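Local coordinates for periplasmic beta-glucosidase (Pseudomonas aeruginosa, PDB 6R5T), which probably hydrolyses terminal, non-reducing beta-D-glucosyl residues to release beta-D-glucose, as a periplasmic member of glycoside hydrolase family 3, at residues 351-354 / 355-359; 434-437 / 438-442; 453-456 / 457-460; 597-601 / 602-606. The protein carries 1 engineered substitution. All coordinates share one frame; numbering follows the deposited sequence.

In the fold
All four contacts are local and follow one another along the chain, so none nests within or crosses another and none closes a long loop. Interaction 1 forms the first turns of helix 352-362, which touches both helix 100-116 of the barrel and helix 545-553 beside the six-stranded mixed sheet. Interactions 2 and 3 start the successive helices 436-442 and 456-468; their centres are 16 Å apart and their nearest atoms about 6 Å. Interaction 4 tightens the 597-606 loop that precedes strand 619-626. Within one chain it stays about 19 Å, nearest atoms, from interaction 2, yet the two are joined across the dimer, where Tyr-441 stacks with Phe-600 of the other subunit.

Interaction 1: 351-354 / 355-359; sequences HRQA and AREVA
The first turns of helix 352-362 begin where the carbonyl of His-351, in the N-cap position, takes the amide of Ala-355. The distance from His-351 O to Ala-355 N is 3.1 Å, and the donor lies in the carbonyl plane. Three more i to i+4 bonds follow in strict succession. Arg-356 N reaches Arg-352 O at 2.9 Å, Glu-357 N reaches Gln-353 O with an N-H...O angle of 167°, and Val-358 N reaches Ala-354 O at 2.9 Å.

Gln-353, which is exposed, and Glu-357 lie one turn apart along the helix. A chi1 of 180° turns CG away from the backbone N and sets Gln-353 CG 3.6 Å from Glu-357 OE2; beyond it the chain runs extended. The amide and carboxylate planes are 71° apart. Glu-357 CG also rests 3.3 Å from Gln-353 O, while its OE1 forms a salt bridge with Arg-105.

That arginine belongs to helix 100-116 of the family's TIM-barrel domain, and His-351 ND1 is hydrogen-bonded to Glu-113 on the same helix. Ala-359 and Arg-356 meet helix 545-553 instead, with Arg-356 paired to Asp-551, so this helix bridges the barrel and the alpha/beta domain that carries helix 545-553. Ala-354 and Ala-355 are buried, Ala-354 against Arg-105 and Ala-355 against Thr-86. Val-358 turns its CG2 branch back along its own helix, 3.3 Å from Ala-354 O, and touches Val-102 and Phe-88.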
# COMPACT_ATOMS: atom_id res chain seq x y z
N HIS A 351 -5.15 29.16 28.67
CA HIS A 351 -3.73 29.48 28.46
C HIS A 351 -3.59 29.98 27.03
O HIS A 351 -2.85 29.34 26.23
CB HIS A 351 -2.82 28.31 28.80
CG HIS A 351 -2.85 27.95 30.24
ND1 HIS A 351 -3.84 27.16 30.78
CD2 HIS A 351 -2.07 28.37 31.27
CE1 HIS A 351 -3.67 27.09 32.10
NE2 HIS A 351 -2.59 27.84 32.43
N ARG A 352 -4.24 31.11 26.72
CA ARG A 352 -4.27 31.58 25.31
C ARG A 352 -2.89 32.02 24.86
O ARG A 352 -2.60 31.82 23.68
CB ARG A 352 -5.29 32.69 25.09
CG ARG A 352 -6.73 32.25 25.26
CD ARG A 352 -7.65 33.38 24.98
NE ARG A 352 -9.05 33.06 25.12
CZ ARG A 352 -9.79 32.46 24.20
NH1 ARG A 352 -9.25 32.11 23.05
NH2 ARG A 352 -11.06 32.19 24.41
N GLN A 353 -2.07 32.64 25.70
CA GLN A 353 -0.75 33.08 25.23
C GLN A 353 0.05 31.84 24.79
O GLN A 353 0.68 31.89 23.73
CB GLN A 353 0.05 33.83 26.29
CG GLN A 353 1.41 34.25 25.74
CD GLN A 353 2.35 34.93 26.72
OE1 GLN A 353 3.41 35.42 26.33
NE2 GLN A 353 1.98 34.92 27.99
N ALA A 354 0.02 30.75 25.54
CA ALA A 354 0.79 29.53 25.16
C ALA A 354 0.20 28.99 23.85
O ALA A 354 1.00 28.62 22.95
CB ALA A 354 0.76 28.47 26.23
N ALA A 355 -1.11 28.96 23.70
CA ALA A 355 -1.72 28.37 22.47
C ALA A 355 -1.31 29.20 21.27
O ALA A 355 -1.04 28.63 20.20
CB ALA A 355 -3.22 28.30 22.57
N ARG A 356 -1.32 30.53 21.40
CA ARG A 356 -1.01 31.42 20.25
C ARG A 356 0.47 31.25 19.90
O ARG A 356 0.81 31.13 18.70
CB ARG A 356 -1.38 32.87 20.61
CG ARG A 356 -1.22 33.84 19.45
CD ARG A 356 -1.81 35.17 19.84
NE ARG A 356 -1.69 36.17 18.81
CZ ARG A 356 -2.37 37.30 18.81
NH1 ARG A 356 -3.24 37.53 19.77
NH2 ARG A 356 -2.20 38.18 17.84
N GLU A 357 1.36 31.25 20.90
CA GLU A 357 2.83 31.11 20.63
C GLU A 357 3.13 29.75 20.00
O GLU A 357 3.93 29.68 19.08
CB GLU A 357 3.63 31.36 21.90
CG GLU A 357 3.52 32.84 22.27
CD GLU A 357 4.24 33.30 23.52
OE1 GLU A 357 4.67 32.47 24.31
OE2 GLU A 357 4.31 34.55 23.70
N VAL A 358 2.52 28.70 20.52
CA VAL A 358 2.78 27.34 19.98
C VAL A 358 2.23 27.27 18.56
O VAL A 358 2.91 26.74 17.66
CB VAL A 358 2.18 26.26 20.90
CG1 VAL A 358 2.08 24.93 20.19
CG2 VAL A 358 2.99 26.13 22.20
N ALA A 359 1.02 27.78 18.33
CA ALA A 359 0.37 27.65 17.00
C ALA A 359 1.16 28.43 15.94
O ALA A 359 1.28 27.93 14.81
CB ALA A 359 -1.05 28.09 17.04

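Interaction 2: 434-437 / 438-442; sequences GDQA and ILDYL
Gln-436 NE2 donates to Asp-440 OD1 one turn further on, at 2.8 Å and with an N-H...O angle of 167°. The acceptor lies in the plane of the glutamine amide, whereas the donor stands 37° out of the carboxylate plane. A bend at chi2 (64°) turns the end of the Gln-436 chain back toward the helix, and the two side chains cross at about a right angle. Asp-440 OD1 also lies 3.1 Å from Gln-436 O, two acceptors with no bond between them.

At the start of helix 436-442, Asp-435 is the N-cap. Its OD1 accepts from Ala-437 N at 2.9 Å, closing an Asx turn, and adds a long, weak bond from Ile-438 N. The main-chain bonds then take over, Leu-439 N to Asp-435 O at 3.1 Å and Asp-440 N to Gln-436 O. This short helix belongs to the family 3 C-terminal domain and lies at the dimer interface: Ile-438 packs on Asp-601 of the second subunit, and the Tyr-441 ring stacks with Phe-600 of that subunit, while the Tyr-441 hydroxyl is hydrogen-bonded to Ser-488.

Packing within the turn is lighter. Ile-438 CD1 lies 3.9 Å from Asp-435 CB, and Leu-439 CB makes an equally distant van der Waals contact with Gln-436 NE2.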
# COMPACT_ATOMS: atom_id res chain seq x y z
N GLY A 434 -19.45 19.64 -1.85
CA GLY A 434 -20.63 19.72 -2.72
C GLY A 434 -21.25 18.37 -2.93
O GLY A 434 -22.26 18.28 -3.66
N ASP A 435 -20.69 17.32 -2.35
CA ASP A 435 -21.21 15.94 -2.46
C ASP A 435 -22.11 15.72 -1.26
O ASP A 435 -21.62 15.69 -0.10
CB ASP A 435 -20.06 14.94 -2.49
CG ASP A 435 -20.46 13.49 -2.71
OD1 ASP A 435 -21.52 13.10 -2.21
OD2 ASP A 435 -19.68 12.75 -3.32
N GLN A 436 -23.42 15.58 -1.47
CA GLN A 436 -24.35 15.48 -0.33
C GLN A 436 -24.05 14.22 0.49
O GLN A 436 -24.25 14.27 1.72
CB GLN A 436 -25.80 15.52 -0.83
CG GLN A 436 -26.83 15.51 0.30
CD GLN A 436 -26.76 16.73 1.16
OE1 GLN A 436 -26.76 17.88 0.69
NE2 GLN A 436 -26.64 16.51 2.46
N ALA A 437 -23.53 13.16 -0.10
CA ALA A 437 -23.23 11.91 0.65
C ALA A 437 -22.09 12.18 1.64
O ALA A 437 -22.07 11.60 2.72
CB ALA A 437 -22.90 10.76 -0.27
N ILE A 438 -21.12 13.02 1.24
CA ILE A 438 -20.03 13.41 2.17
C ILE A 438 -20.56 14.33 3.27
O ILE A 438 -20.20 14.11 4.45
CB ILE A 438 -18.86 14.01 1.37
CG1 ILE A 438 -18.25 12.89 0.51
CG2 ILE A 438 -17.86 14.63 2.33
CD1 ILE A 438 -17.15 13.38 -0.36
N LEU A 439 -21.43 15.29 2.94
CA LEU A 439 -22.04 16.11 4.01
C LEU A 439 -22.83 15.20 4.94
O LEU A 439 -22.79 15.47 6.15
CB LEU A 439 -22.96 17.17 3.43
CG LEU A 439 -22.30 18.26 2.60
CD1 LEU A 439 -23.37 19.22 2.06
CD2 LEU A 439 -21.30 19.04 3.40
N ASP A 440 -23.53 14.20 4.43
CA ASP A 440 -24.32 13.27 5.27
C ASP A 440 -23.41 12.52 6.24
O ASP A 440 -23.71 12.39 7.45
CB ASP A 440 -25.09 12.25 4.45
CG ASP A 440 -26.15 12.87 3.56
OD1 ASP A 440 -26.56 14.03 3.81
OD2 ASP A 440 -26.55 12.13 2.61
N TYR A 441 -22.26 12.07 5.74
CA TYR A 441 -21.26 11.43 6.60
C TYR A 441 -20.78 12.41 7.70
O TYR A 441 -20.70 12.05 8.89
CB TYR A 441 -20.08 11.03 5.72
CG TYR A 441 -18.98 10.44 6.52
CD1 TYR A 441 -19.04 9.10 6.89
CD2 TYR A 441 -17.90 11.20 6.88
CE1 TYR A 441 -18.01 8.54 7.64
CE2 TYR A 441 -16.89 10.67 7.65
CZ TYR A 441 -16.94 9.33 7.99
OH TYR A 441 -15.93 8.76 8.68
N LEU A 442 -20.39 13.62 7.32
CA LEU A 442 -19.77 14.57 8.27
C LEU A 442 -20.76 15.04 9.34
O LEU A 442 -20.32 15.41 10.44
CB LEU A 442 -19.19 15.76 7.52
CG LEU A 442 -18.03 15.38 6.60
CD1 LEU A 442 -17.78 16.57 5.72
CD2 LEU A 442 -16.79 14.95 7.42

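Interaction 3: 453-456 / 457-460; sequences PRSA and EAML
The backbone at Ser-455 is extended (psi 154°) and turns helical from Ala-456 onward, with Met-459 N bonding to Ser-455 O at 3.1 Å and Leu-460 N to Ala-456 O at 2.9 Å. Ser-455 is the N-cap of helix 456-468 in the family 3 C-terminal domain. Its OG, flanked by N and C of its own backbone (chi1 73°), accepts from Ala-458 N at 3.0 Å. This gives a first-turn amide a side-chain acceptor, the usual work of an N-cap serine, and Ala-458 CB closes against the same oxygen at 3.4 Å.

Arg-454 and Met-459 occupy the N' and N4 positions that a hydrophobic staple joins, though one of the pair here is an arginine. The Arg-454 chain bends at its third torsion and brings its guanidinium over the methionine. Met-459 CG lies 3.7 Å above one face, offset toward the rim. Salt bridges run from Arg-454 NH2 to Asp-452 and Glu-462, so the guanidinium that Met-459 packs against is also gripped at NH2 by two acids.

Glu-457 OE1 forms a salt bridge with Arg-501 of helix 497-508, against which Leu-460 also packs. Bent at its own third torsion, Met-459 returns its methyl toward the incoming loop, where Met-459 CE stands 3.3 Å from Arg-454 O.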
# COMPACT_ATOMS: atom_id res chain seq x y z
N PRO A 453 -27.65 26.75 2.68
CA PRO A 453 -28.67 26.13 1.85
C PRO A 453 -28.72 26.68 0.41
O PRO A 453 -29.45 26.16 -0.40
CB PRO A 453 -29.96 26.52 2.60
CG PRO A 453 -29.65 27.82 3.27
CD PRO A 453 -28.16 27.80 3.58
N ARG A 454 -27.94 27.73 0.10
CA ARG A 454 -27.95 28.26 -1.29
C ARG A 454 -27.31 27.29 -2.27
O ARG A 454 -26.53 26.41 -1.86
CB ARG A 454 -27.25 29.61 -1.40
CG ARG A 454 -27.98 30.71 -0.65
CD ARG A 454 -27.14 31.92 -0.56
NE ARG A 454 -25.98 31.79 0.29
CZ ARG A 454 -24.97 32.63 0.27
NH1 ARG A 454 -25.01 33.66 -0.55
NH2 ARG A 454 -23.93 32.47 1.06
N SER A 455 -27.62 27.45 -3.55
CA SER A 455 -26.99 26.64 -4.62
C SER A 455 -25.48 26.93 -4.62
O SER A 455 -25.05 28.03 -4.24
CB SER A 455 -27.59 26.94 -5.96
OG SER A 455 -27.15 28.21 -6.42
N ALA A 456 -24.69 25.99 -5.09
CA ALA A 456 -23.22 26.20 -5.26
C ALA A 456 -22.97 27.44 -6.13
O ALA A 456 -22.08 28.27 -5.82
CB ALA A 456 -22.58 24.98 -5.87
N GLU A 457 -23.78 27.61 -7.19
CA GLU A 457 -23.62 28.76 -8.11
C GLU A 457 -23.88 30.09 -7.39
O GLU A 457 -23.14 31.06 -7.63
CB GLU A 457 -24.59 28.64 -9.29
CG GLU A 457 -24.23 27.50 -10.24
CD GLU A 457 -24.41 26.06 -9.75
OE1 GLU A 457 -23.70 25.18 -10.30
OE2 GLU A 457 -25.22 25.81 -8.78
N ALA A 458 -24.91 30.18 -6.54
CA ALA A 458 -25.22 31.44 -5.82
C ALA A 458 -24.07 31.78 -4.86
O ALA A 458 -23.68 32.92 -4.77
CB ALA A 458 -26.54 31.33 -5.08
N MET A 459 -23.54 30.78 -4.17
CA MET A 459 -22.40 31.00 -3.25
C MET A 459 -21.18 31.49 -4.03
O MET A 459 -20.50 32.43 -3.57
CB MET A 459 -22.06 29.73 -2.49
CG MET A 459 -23.04 29.49 -1.37
SD MET A 459 -22.57 27.99 -0.37
CE MET A 459 -23.25 26.65 -1.29
N LEU A 460 -20.94 30.90 -5.17
CA LEU A 460 -19.80 31.30 -6.04
C LEU A 460 -20.00 32.74 -6.51
O LEU A 460 -19.05 33.49 -6.46
CB LEU A 460 -19.64 30.36 -7.22
CG LEU A 460 -19.04 29.00 -6.95
CD1 LEU A 460 -19.19 28.09 -8.17
CD2 LEU A 460 -17.58 29.14 -6.58

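Interaction 4: 597-601 / 602-606; sequences SRYFD and EANGP
Asn-604 grips both polar backbone atoms of Tyr-599: its side-chain amide pairs with both the N-H and the C=O of that residue, closing the 599-604 turn of a loop in the family 3 C-terminal domain. Tyr-599 N donates to Asn-604 OD1 at 2.9 Å, in the carbonyl plane and on a lone pair. Asn-604 ND2 returns a bond to Tyr-599 O at 2.9 Å, with an N-H...O angle of 171° and the acceptor in the amide plane. A chi1 of -75° points the amide at Tyr-599, and the bonds at both ends of the amide hold its rotation. The amide is almost parallel to the tyrosine ring (2°), although OD1 approaches that ring obliquely.

Arg-598 folds over the same spot. Its CG is wedged between the two backbone branches, and a bend at chi3 curls the chain back so that Arg-598 NE donates to Tyr-599 O at 3.1 Å, from above the carbonyl plane. Tyr-599 O therefore has two protein donors, while Arg-598 CB lies 3.6 Å from Asn-604 OD1.

Tyr-599 OH is hydrogen-bonded to Gly-186 O and Arg-188 NH1 of the second subunit, and Asp-601 OD1 to its Thr-491 OG1. Glu-602 N is buried without a partner. Glu-602 O is held by a water, at 2.8 Å from the water oxygen, which itself accepts from Arg-598 NH2 at the guanidinium edge.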
# COMPACT_ATOMS: atom_id res chain seq x y z
N SER A 597 11.96 3.06 -11.36
CA SER A 597 10.85 2.89 -10.40
C SER A 597 10.07 4.21 -10.33
O SER A 597 10.47 5.14 -9.61
CB SER A 597 11.37 2.43 -9.08
OG SER A 597 10.32 2.04 -8.24
N ARG A 598 8.99 4.32 -11.08
CA ARG A 598 8.32 5.60 -11.36
C ARG A 598 6.91 5.36 -11.91
O ARG A 598 6.59 4.22 -12.31
CB ARG A 598 9.09 6.41 -12.38
CG ARG A 598 9.08 5.75 -13.76
CD ARG A 598 9.85 6.58 -14.74
NE ARG A 598 8.96 7.69 -15.11
CZ ARG A 598 8.97 8.32 -16.23
NH1 ARG A 598 9.95 8.09 -17.10
NH2 ARG A 598 8.16 9.34 -16.38
N TYR A 599 6.11 6.41 -11.91
CA TYR A 599 4.85 6.45 -12.69
C TYR A 599 5.12 7.17 -13.99
O TYR A 599 6.04 7.99 -14.06
CB TYR A 599 3.78 7.21 -11.90
CG TYR A 599 3.56 6.64 -10.53
CD1 TYR A 599 2.83 5.47 -10.35
CD2 TYR A 599 4.05 7.26 -9.40
CE1 TYR A 599 2.64 4.92 -9.08
CE2 TYR A 599 3.88 6.72 -8.14
CZ TYR A 599 3.18 5.56 -7.97
OH TYR A 599 2.99 5.01 -6.73
N PHE A 600 4.29 6.90 -15.00
CA PHE A 600 4.47 7.58 -16.30
C PHE A 600 3.44 8.67 -16.52
O PHE A 600 3.65 9.47 -17.47
CB PHE A 600 4.44 6.58 -17.47
CG PHE A 600 3.08 6.08 -17.82
CD1 PHE A 600 2.28 6.76 -18.72
CD2 PHE A 600 2.59 4.90 -17.29
CE1 PHE A 600 1.02 6.32 -19.02
CE2 PHE A 600 1.32 4.44 -17.60
CZ PHE A 600 0.52 5.16 -18.46
N ASP A 601 2.37 8.71 -15.76
CA ASP A 601 1.21 9.58 -16.08
C ASP A 601 1.12 10.79 -15.15
O ASP A 601 0.07 11.48 -15.17
CB ASP A 601 -0.08 8.78 -16.08
CG ASP A 601 -0.47 8.14 -14.76
OD1 ASP A 601 0.36 8.12 -13.87
OD2 ASP A 601 -1.58 7.55 -14.73
N GLU A 602 2.15 11.02 -14.36
CA GLU A 602 2.23 12.15 -13.39
C GLU A 602 3.70 12.37 -13.12
O GLU A 602 4.50 11.43 -13.20
CB GLU A 602 1.51 11.80 -12.08
CG GLU A 602 1.23 13.00 -11.19
CD GLU A 602 0.15 12.66 -10.20
OE1 GLU A 602 0.35 11.69 -9.45
OE2 GLU A 602 -0.92 13.32 -10.24
N ALA A 603 4.06 13.59 -12.74
CA ALA A 603 5.43 13.91 -12.30
C ALA A 603 5.74 13.06 -11.08
O ALA A 603 4.81 12.69 -10.35
CB ALA A 603 5.59 15.37 -12.03
N ASN A 604 6.98 12.73 -10.90
CA ASN A 604 7.40 11.81 -9.83
C ASN A 604 7.96 12.56 -8.60
O ASN A 604 8.29 13.78 -8.69
CB ASN A 604 8.36 10.77 -10.38
CG ASN A 604 7.61 9.72 -11.21
OD1 ASN A 604 7.01 8.81 -10.64
ND2 ASN A 604 7.58 9.94 -12.52
N GLY A 605 8.05 11.85 -7.49
CA GLY A 605 8.46 12.46 -6.22
C GLY A 605 7.31 13.21 -5.58
O GLY A 605 6.29 13.54 -6.21
N PRO A 606 7.46 13.56 -4.29
CA PRO A 606 6.44 14.34 -3.61
C PRO A 606 6.35 15.75 -4.21
O PRO A 606 7.35 16.26 -4.77
CB PRO A 606 6.96 14.39 -2.17
CG PRO A 606 8.42 14.32 -2.33
CD PRO A 606 8.67 13.34 -3.48
O HOH W 1 6.32 11.10 -15.32